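Local coordinates for protein AxyAgu115A (Amphibacillus xylanus NBRC 15112, PDB 6NPS) that belongs to glycoside hydrolase family 115 and, as an alpha-glucuronidase, probably cleaves glucuronic acid side groups from arabinoglucuronoxylan, at residues Val168-Phe173 with Arg444-Val449; Gly210-Pro215 with Gly239-Ala244. The protein carries 3 engineered substitutions. All coordinates share one frame; numbering follows the deposited sequence.

Contact 1 of 2, residues Val168-Phe173 with Arg444-Val449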
loop_
_atom_site.group_PDB
_atom_site.type_symbol
_atom_site.label_atom_id
_atom_site.label_comp_id
_atom_site.label_asym_id
_atom_site.label_seq_id
_atom_site.Cartn_x
_atom_site.Cartn_y
_atom_site.Cartn_z
ATOM N N VAL A 168 25.565 28.843 -34.976
ATOM C CA VAL A 168 24.605 29.581 -34.162
ATOM C C VAL A 168 25.295 30.846 -33.627
ATOM O O VAL A 168 26.404 30.788 -33.080
ATOM C CB VAL A 168 24.017 28.717 -33.016
ATOM C CG1 VAL A 168 23.082 29.591 -32.105
ATOM C CG2 VAL A 168 23.277 27.453 -33.579
ATOM N N LYS A 169 24.628 31.989 -33.765
ATOM C CA LYS A 169 25.309 33.264 -33.501
ATOM C C LYS A 169 25.681 33.461 -32.026
ATOM O O LYS A 169 26.803 33.912 -31.718
ATOM C CB LYS A 169 24.457 34.427 -33.972
ATOM C CG LYS A 169 25.273 35.746 -33.968
ATOM C CD LYS A 169 24.463 36.908 -34.561
ATOM C CE LYS A 169 25.325 38.169 -34.699
ATOM N NZ LYS A 169 24.534 39.362 -35.158
ATOM N N TYR A 170 24.763 33.150 -31.098
ATOM C CA TYR A 170 25.010 33.260 -29.657
ATOM C C TYR A 170 24.821 31.897 -28.993
ATOM O O TYR A 170 23.774 31.263 -29.167
ATOM C CB TYR A 170 24.060 34.266 -29.030
ATOM C CG TYR A 170 24.149 35.640 -29.672
ATOM C CD1 TYR A 170 25.308 36.416 -29.544
ATOM C CD2 TYR A 170 23.092 36.160 -30.436
ATOM C CE1 TYR A 170 25.384 37.665 -30.080
ATOM C CE2 TYR A 170 23.179 37.448 -31.002
ATOM C CZ TYR A 170 24.334 38.177 -30.815
ATOM O OH TYR A 170 24.484 39.436 -31.359
ATOM N N ARG A 171 25.818 31.460 -28.214
ATOM C CA ARG A 171 25.917 30.048 -27.798
ATOM C C ARG A 171 26.416 30.024 -26.361
ATOM O O ARG A 171 27.506 30.542 -26.088
ATOM C CB ARG A 171 26.900 29.233 -28.682
ATOM C CG ARG A 171 26.752 29.320 -30.214
ATOM C CD ARG A 171 27.996 28.734 -30.965
ATOM N NE ARG A 171 29.254 29.362 -30.553
ATOM C CZ ARG A 171 29.630 30.599 -30.904
ATOM N NH1 ARG A 171 28.851 31.337 -31.715
ATOM N NH2 ARG A 171 30.802 31.067 -30.478
ATOM N N GLY A 172 25.653 29.451 -25.435
ATOM C CA GLY A 172 26.176 29.397 -24.083
ATOM C C GLY A 172 25.272 28.680 -23.103
ATOM O O GLY A 172 24.443 27.845 -23.476
ATOM N N PHE A 173 25.429 29.056 -21.831
ATOM C CA PHE A 173 24.703 28.405 -20.771
ATOM C C PHE A 173 24.357 29.383 -19.640
ATOM O O PHE A 173 24.828 30.525 -19.570
ATOM C CB PHE A 173 25.494 27.186 -20.246
ATOM C CG PHE A 173 26.884 27.526 -19.670
ATOM C CD1 PHE A 173 27.028 28.012 -18.348
ATOM C CD2 PHE A 173 28.033 27.322 -20.429
ATOM C CE1 PHE A 173 28.294 28.294 -17.812
ATOM C CE2 PHE A 173 29.321 27.591 -19.904
ATOM C CZ PHE A 173 29.453 28.082 -18.587
ATOM N N ARG A 444 18.147 29.682 -35.011
ATOM C CA ARG A 444 19.565 29.653 -35.323
ATOM C C ARG A 444 20.356 30.823 -34.776
ATOM O O ARG A 444 21.571 30.856 -34.975
ATOM C CB ARG A 444 19.766 29.603 -36.845
ATOM C CG ARG A 444 19.257 28.322 -37.447
ATOM C CD ARG A 444 19.310 28.335 -38.944
ATOM N NE ARG A 444 18.585 27.189 -39.464
ATOM C CZ ARG A 444 18.526 26.867 -40.750
ATOM N NH1 ARG A 444 19.171 27.615 -41.658
ATOM N NH2 ARG A 444 17.809 25.828 -41.138
ATOM N N ASP A 445 19.730 31.776 -34.099
ATOM C CA ASP A 445 20.474 32.948 -33.657
ATOM C C ASP A 445 20.999 32.831 -32.236
ATOM O O ASP A 445 22.077 33.353 -31.933
ATOM C CB ASP A 445 19.596 34.184 -33.790
ATOM C CG ASP A 445 19.562 34.694 -35.233
ATOM O OD1 ASP A 445 18.974 34.004 -36.106
ATOM O OD2 ASP A 445 20.157 35.764 -35.495
ATOM N N LEU A 446 20.293 32.134 -31.358
ATOM C CA LEU A 446 20.756 32.067 -29.982
ATOM C C LEU A 446 20.369 30.717 -29.404
ATOM O O LEU A 446 19.221 30.297 -29.551
ATOM C CB LEU A 446 20.131 33.222 -29.164
ATOM C CG LEU A 446 20.569 33.351 -27.707
ATOM C CD1 LEU A 446 20.451 34.827 -27.235
ATOM C CD2 LEU A 446 19.678 32.505 -26.835
ATOM N N TRP A 447 21.312 30.047 -28.732
ATOM C CA TRP A 447 21.038 28.789 -28.052
ATOM C C TRP A 447 21.632 28.893 -26.662
ATOM O O TRP A 447 22.844 29.107 -26.525
ATOM C CB TRP A 447 21.690 27.561 -28.733
ATOM C CG TRP A 447 21.065 26.979 -29.958
ATOM C CD1 TRP A 447 20.086 27.531 -30.757
ATOM C CD2 TRP A 447 21.417 25.724 -30.559
ATOM N NE1 TRP A 447 19.803 26.681 -31.797
ATOM C CE2 TRP A 447 20.616 25.570 -31.707
ATOM C CE3 TRP A 447 22.338 24.715 -30.236
ATOM C CZ2 TRP A 447 20.703 24.452 -32.528
ATOM C CZ3 TRP A 447 22.414 23.582 -31.072
ATOM C CH2 TRP A 447 21.610 23.488 -32.209
ATOM N N ILE A 448 20.824 28.683 -25.630
ATOM C CA ILE A 448 21.385 28.676 -24.287
ATOM C C ILE A 448 20.777 27.506 -23.504
ATOM O O ILE A 448 19.596 27.182 -23.668
ATOM C CB ILE A 448 21.138 30.046 -23.614
ATOM C CG1 ILE A 448 21.766 30.076 -22.209
ATOM C CG2 ILE A 448 19.626 30.390 -23.617
ATOM C CD1 ILE A 448 22.043 31.513 -21.663
ATOM N N VAL A 449 21.580 26.845 -22.670
ATOM C CA VAL A 449 21.073 25.709 -21.896
ATOM C C VAL A 449 21.229 25.982 -20.410
ATOM O O VAL A 449 22.256 26.482 -19.963
ATOM C CB VAL A 449 21.737 24.372 -22.324
ATOM C CG1 VAL A 449 23.305 24.467 -22.303
ATOM C CG2 VAL A 449 21.275 23.207 -21.408
#
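Strands 170-173 and 446-449 run parallel, their axes 4.6 Å apart and their directions differing by 6°. Four good backbone bonds join the segments in turn: Tyr170 N to Asp445 O (2.8 Å), Trp447 N to Tyr170 O (2.8 Å), Gly172 N to Trp447 O (3.0 Å) and Val449 N to Gly172 O (3.1 Å); a weak one from Lys169 N to Arg444 O precedes them. On the face carrying Trp447, the indole receives a methyl group from Val168. With CG1 anti to the backbone N (chi1 175°), CG2 of Val168 is set over the ring in a CH-pi contact, 3.9 Å from the centroid of the Trp447 five-membered ring and 14° off its normal. Trp447 NE1 is bonded to Val443 O, a bond that favours this turn of the ring, while Leu467 and Ala468 of helix 458-469 also touch it. An alanine in place of Trp447 would probably leave Val168 and that helix poorly packed and would forfeit the indole bond to Val443. Arg171 folds back toward the start of its own segment, NH1 reaching Val168 O at 2.9 Å in the guanidinium plane, and NH2 pairs with Glu95 and Lys209 O. The other face holds Tyr170, Leu446 and Ile448, with Tyr170 CB resting 3.8 Å from Leu446 CG; Ile448 CD1 leans past Gly172 onto the carbonyl of Phe173. First strand beside last, with a helix packed against one face, is the closure of a TIM barrel.

Contact 2 of 2, residues Gly210-Pro215 with Gly239-Ala244; sequences GNYLWP and GVIMGA
A beta-alpha-beta crossover of the TIM barrel brings these segments together: strand 212-214 leads through helix 230-238 to its parallel neighbour, strand 241-242. Gly239, at positive phi, closes the helix as the C-prime residue of a Schellman motif. The strands are then joined by Ile241 N to Asn211 O (2.8 Å), Leu213 N to Ile241 O (3.1 Å) and Gly243 N to Leu213 O (2.8 Å). Leu213 and Met242 lie side by side on one face. Bends at chi2 (-50°) and chi3 (-60°) curl the Met242 chain so that CE meets Pro215 CD at 3.6 Å and also approaches Leu213 CD2. On the face of Tyr212 and Ile241, the phenol ring, its CG anti to the backbone N, crosses Ile241 at about a right angle and brings CE2 close to Gly243 CA; a side chain on Gly243 would collide with Tyr212 OH. Trp214 lays its ring across the backbone of Ala244, whose O sits 3.2 Å above the indole plane toward the rim and is bonded to Thr299 OG1. In that plane, Trp214 NE1 donates to Tyr212 OH at 2.9 Å, nearly straight at 164°. A water 2.7 Å from Tyr212 OH also accepts from Ala244 N, 3.2 Å away. The buried phenol oxygen is thus held by indole and water together, which positions the hydroxyl and favours the indole's orientation, and the incoming N-H would be expected to stabilise negative charge on that oxygen slightly.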
loop_
_atom_site.group_PDB
_atom_site.type_symbol
_atom_site.label_atom_id
_atom_site.label_comp_id
_atom_site.label_asym_id
_atom_site.label_seq_id
_atom_site.Cartn_x
_atom_site.Cartn_y
_atom_site.Cartn_z
ATOM N N GLY A 210 31.846 28.654 -26.700
ATOM C CA GLY A 210 30.666 29.441 -26.422
ATOM C C GLY A 210 31.028 30.933 -26.370
ATOM O O GLY A 210 32.206 31.344 -26.363
ATOM N N ASN A 211 29.983 31.784 -26.363
ATOM C CA ASN A 211 30.233 33.218 -26.277
ATOM C C ASN A 211 29.198 33.962 -25.433
ATOM O O ASN A 211 29.276 35.191 -25.353
ATOM C CB ASN A 211 30.308 33.875 -27.701
ATOM C CG ASN A 211 28.991 33.740 -28.503
ATOM O OD1 ASN A 211 27.992 33.251 -27.987
ATOM N ND2 ASN A 211 28.993 34.196 -29.770
ATOM N N TYR A 212 28.272 33.275 -24.759
ATOM C CA TYR A 212 27.126 33.934 -24.143
ATOM C C TYR A 212 26.836 33.271 -22.800
ATOM O O TYR A 212 26.882 32.049 -22.705
ATOM C CB TYR A 212 25.908 33.826 -25.078
ATOM C CG TYR A 212 24.579 34.468 -24.636
ATOM C CD1 TYR A 212 23.424 33.701 -24.544
ATOM C CD2 TYR A 212 24.474 35.854 -24.418
ATOM C CE1 TYR A 212 22.220 34.248 -24.198
ATOM C CE2 TYR A 212 23.241 36.415 -24.039
ATOM C CZ TYR A 212 22.126 35.616 -23.966
ATOM O OH TYR A 212 20.907 36.141 -23.609
ATOM N N LEU A 213 26.532 34.068 -21.774
ATOM C CA LEU A 213 26.341 33.537 -20.421
ATOM C C LEU A 213 25.169 34.231 -19.723
ATOM O O LEU A 213 25.055 35.461 -19.798
ATOM C CB LEU A 213 27.632 33.752 -19.601
ATOM C CG LEU A 213 27.618 33.350 -18.125
ATOM C CD1 LEU A 213 27.604 31.831 -17.984
ATOM C CD2 LEU A 213 28.843 33.934 -17.434
ATOM N N TRP A 214 24.306 33.446 -19.056
ATOM C CA TRP A 214 23.458 33.961 -17.994
ATOM C C TRP A 214 24.098 33.584 -16.663
ATOM O O TRP A 214 24.280 32.382 -16.377
ATOM C CB TRP A 214 22.036 33.399 -18.048
ATOM C CG TRP A 214 21.169 33.760 -19.238
ATOM C CD1 TRP A 214 21.482 34.595 -20.293
ATOM C CD2 TRP A 214 19.851 33.263 -19.491
ATOM N NE1 TRP A 214 20.431 34.617 -21.189
ATOM C CE2 TRP A 214 19.425 33.814 -20.720
ATOM C CE3 TRP A 214 18.994 32.370 -18.804
ATOM C CZ2 TRP A 214 18.180 33.508 -21.288
ATOM C CZ3 TRP A 214 17.771 32.055 -19.370
ATOM C CH2 TRP A 214 17.374 32.619 -20.608
ATOM N N PRO A 215 24.439 34.548 -15.829
ATOM C CA PRO A 215 25.138 34.245 -14.578
ATOM C C PRO A 215 24.182 33.811 -13.485
ATOM O O PRO A 215 22.952 33.835 -13.626
ATOM C CB PRO A 215 25.786 35.575 -14.216
ATOM C CG PRO A 215 24.789 36.587 -14.723
ATOM C CD PRO A 215 24.202 35.998 -15.997
ATOM N N GLY A 239 35.349 39.212 -23.882
ATOM C CA GLY A 239 34.357 39.063 -24.933
ATOM C C GLY A 239 33.326 37.989 -24.654
ATOM O O GLY A 239 32.715 37.480 -25.595
ATOM N N VAL A 240 33.111 37.624 -23.391
ATOM C CA VAL A 240 31.939 36.847 -23.000
ATOM C C VAL A 240 30.745 37.799 -22.995
ATOM O O VAL A 240 30.707 38.748 -22.213
ATOM C CB VAL A 240 32.136 36.186 -21.633
ATOM C CG1 VAL A 240 30.823 35.522 -21.139
ATOM C CG2 VAL A 240 33.287 35.181 -21.707
ATOM N N ILE A 241 29.778 37.558 -23.880
ATOM C CA ILE A 241 28.593 38.405 -24.009
ATOM C C ILE A 241 27.654 38.064 -22.860
ATOM O O ILE A 241 27.256 36.905 -22.693
ATOM C CB ILE A 241 27.902 38.171 -25.363
ATOM C CG1 ILE A 241 28.892 38.303 -26.543
ATOM C CG2 ILE A 241 26.745 39.082 -25.557
ATOM C CD1 ILE A 241 28.360 37.655 -27.833
ATOM N N MET A 242 27.294 39.052 -22.060
ATOM C CA MET A 242 26.443 38.747 -20.914
ATOM C C MET A 242 24.978 38.802 -21.330
ATOM O O MET A 242 24.583 39.604 -22.175
ATOM C CB MET A 242 26.719 39.718 -19.756
ATOM C CG MET A 242 28.114 39.544 -19.107
ATOM S SD MET A 242 28.467 37.791 -18.668
ATOM C CE MET A 242 27.098 37.487 -17.512
ATOM N N GLY A 243 24.164 37.929 -20.741
ATOM C CA GLY A 243 22.727 38.096 -20.900
ATOM C C GLY A 243 22.000 37.891 -19.587
ATOM O O GLY A 243 22.608 37.772 -18.515
ATOM N N ALA A 244 20.681 37.784 -19.677
ATOM C CA ALA A 244 19.884 37.679 -18.475
ATOM C C ALA A 244 18.652 36.860 -18.781
ATOM O O ALA A 244 18.175 36.813 -19.922
ATOM C CB ALA A 244 19.489 39.088 -17.943
HETATM O O HOH W 1 19.984 38.526 -22.678
#

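Overall arrangement
The two contacts, centres about 10 Å apart, are consecutive parts of one barrel wall, in the order 241-242, 212-214, 170-174, 446-450. Strand 170-174 of contact 1 borders strand 212-214 of contact 2, and Asn211 is one joint: its N lies 2.8 Å from Arg171 O and its ND2 2.9 Å from Lys169 O, probable hydrogen bonds both. Glu95 binds Arg171 and Asn211 through separate oxygens. Farther along, Ile448 CD1 packs 3.4 Å from Trp214 CD1, while Tyr212 touches Leu446 and Ile448. A glycerol about 5 Å from the Trp214 side chain is consistent with a pocket at the C-terminal strand ends, where TIM barrels carry their active sites.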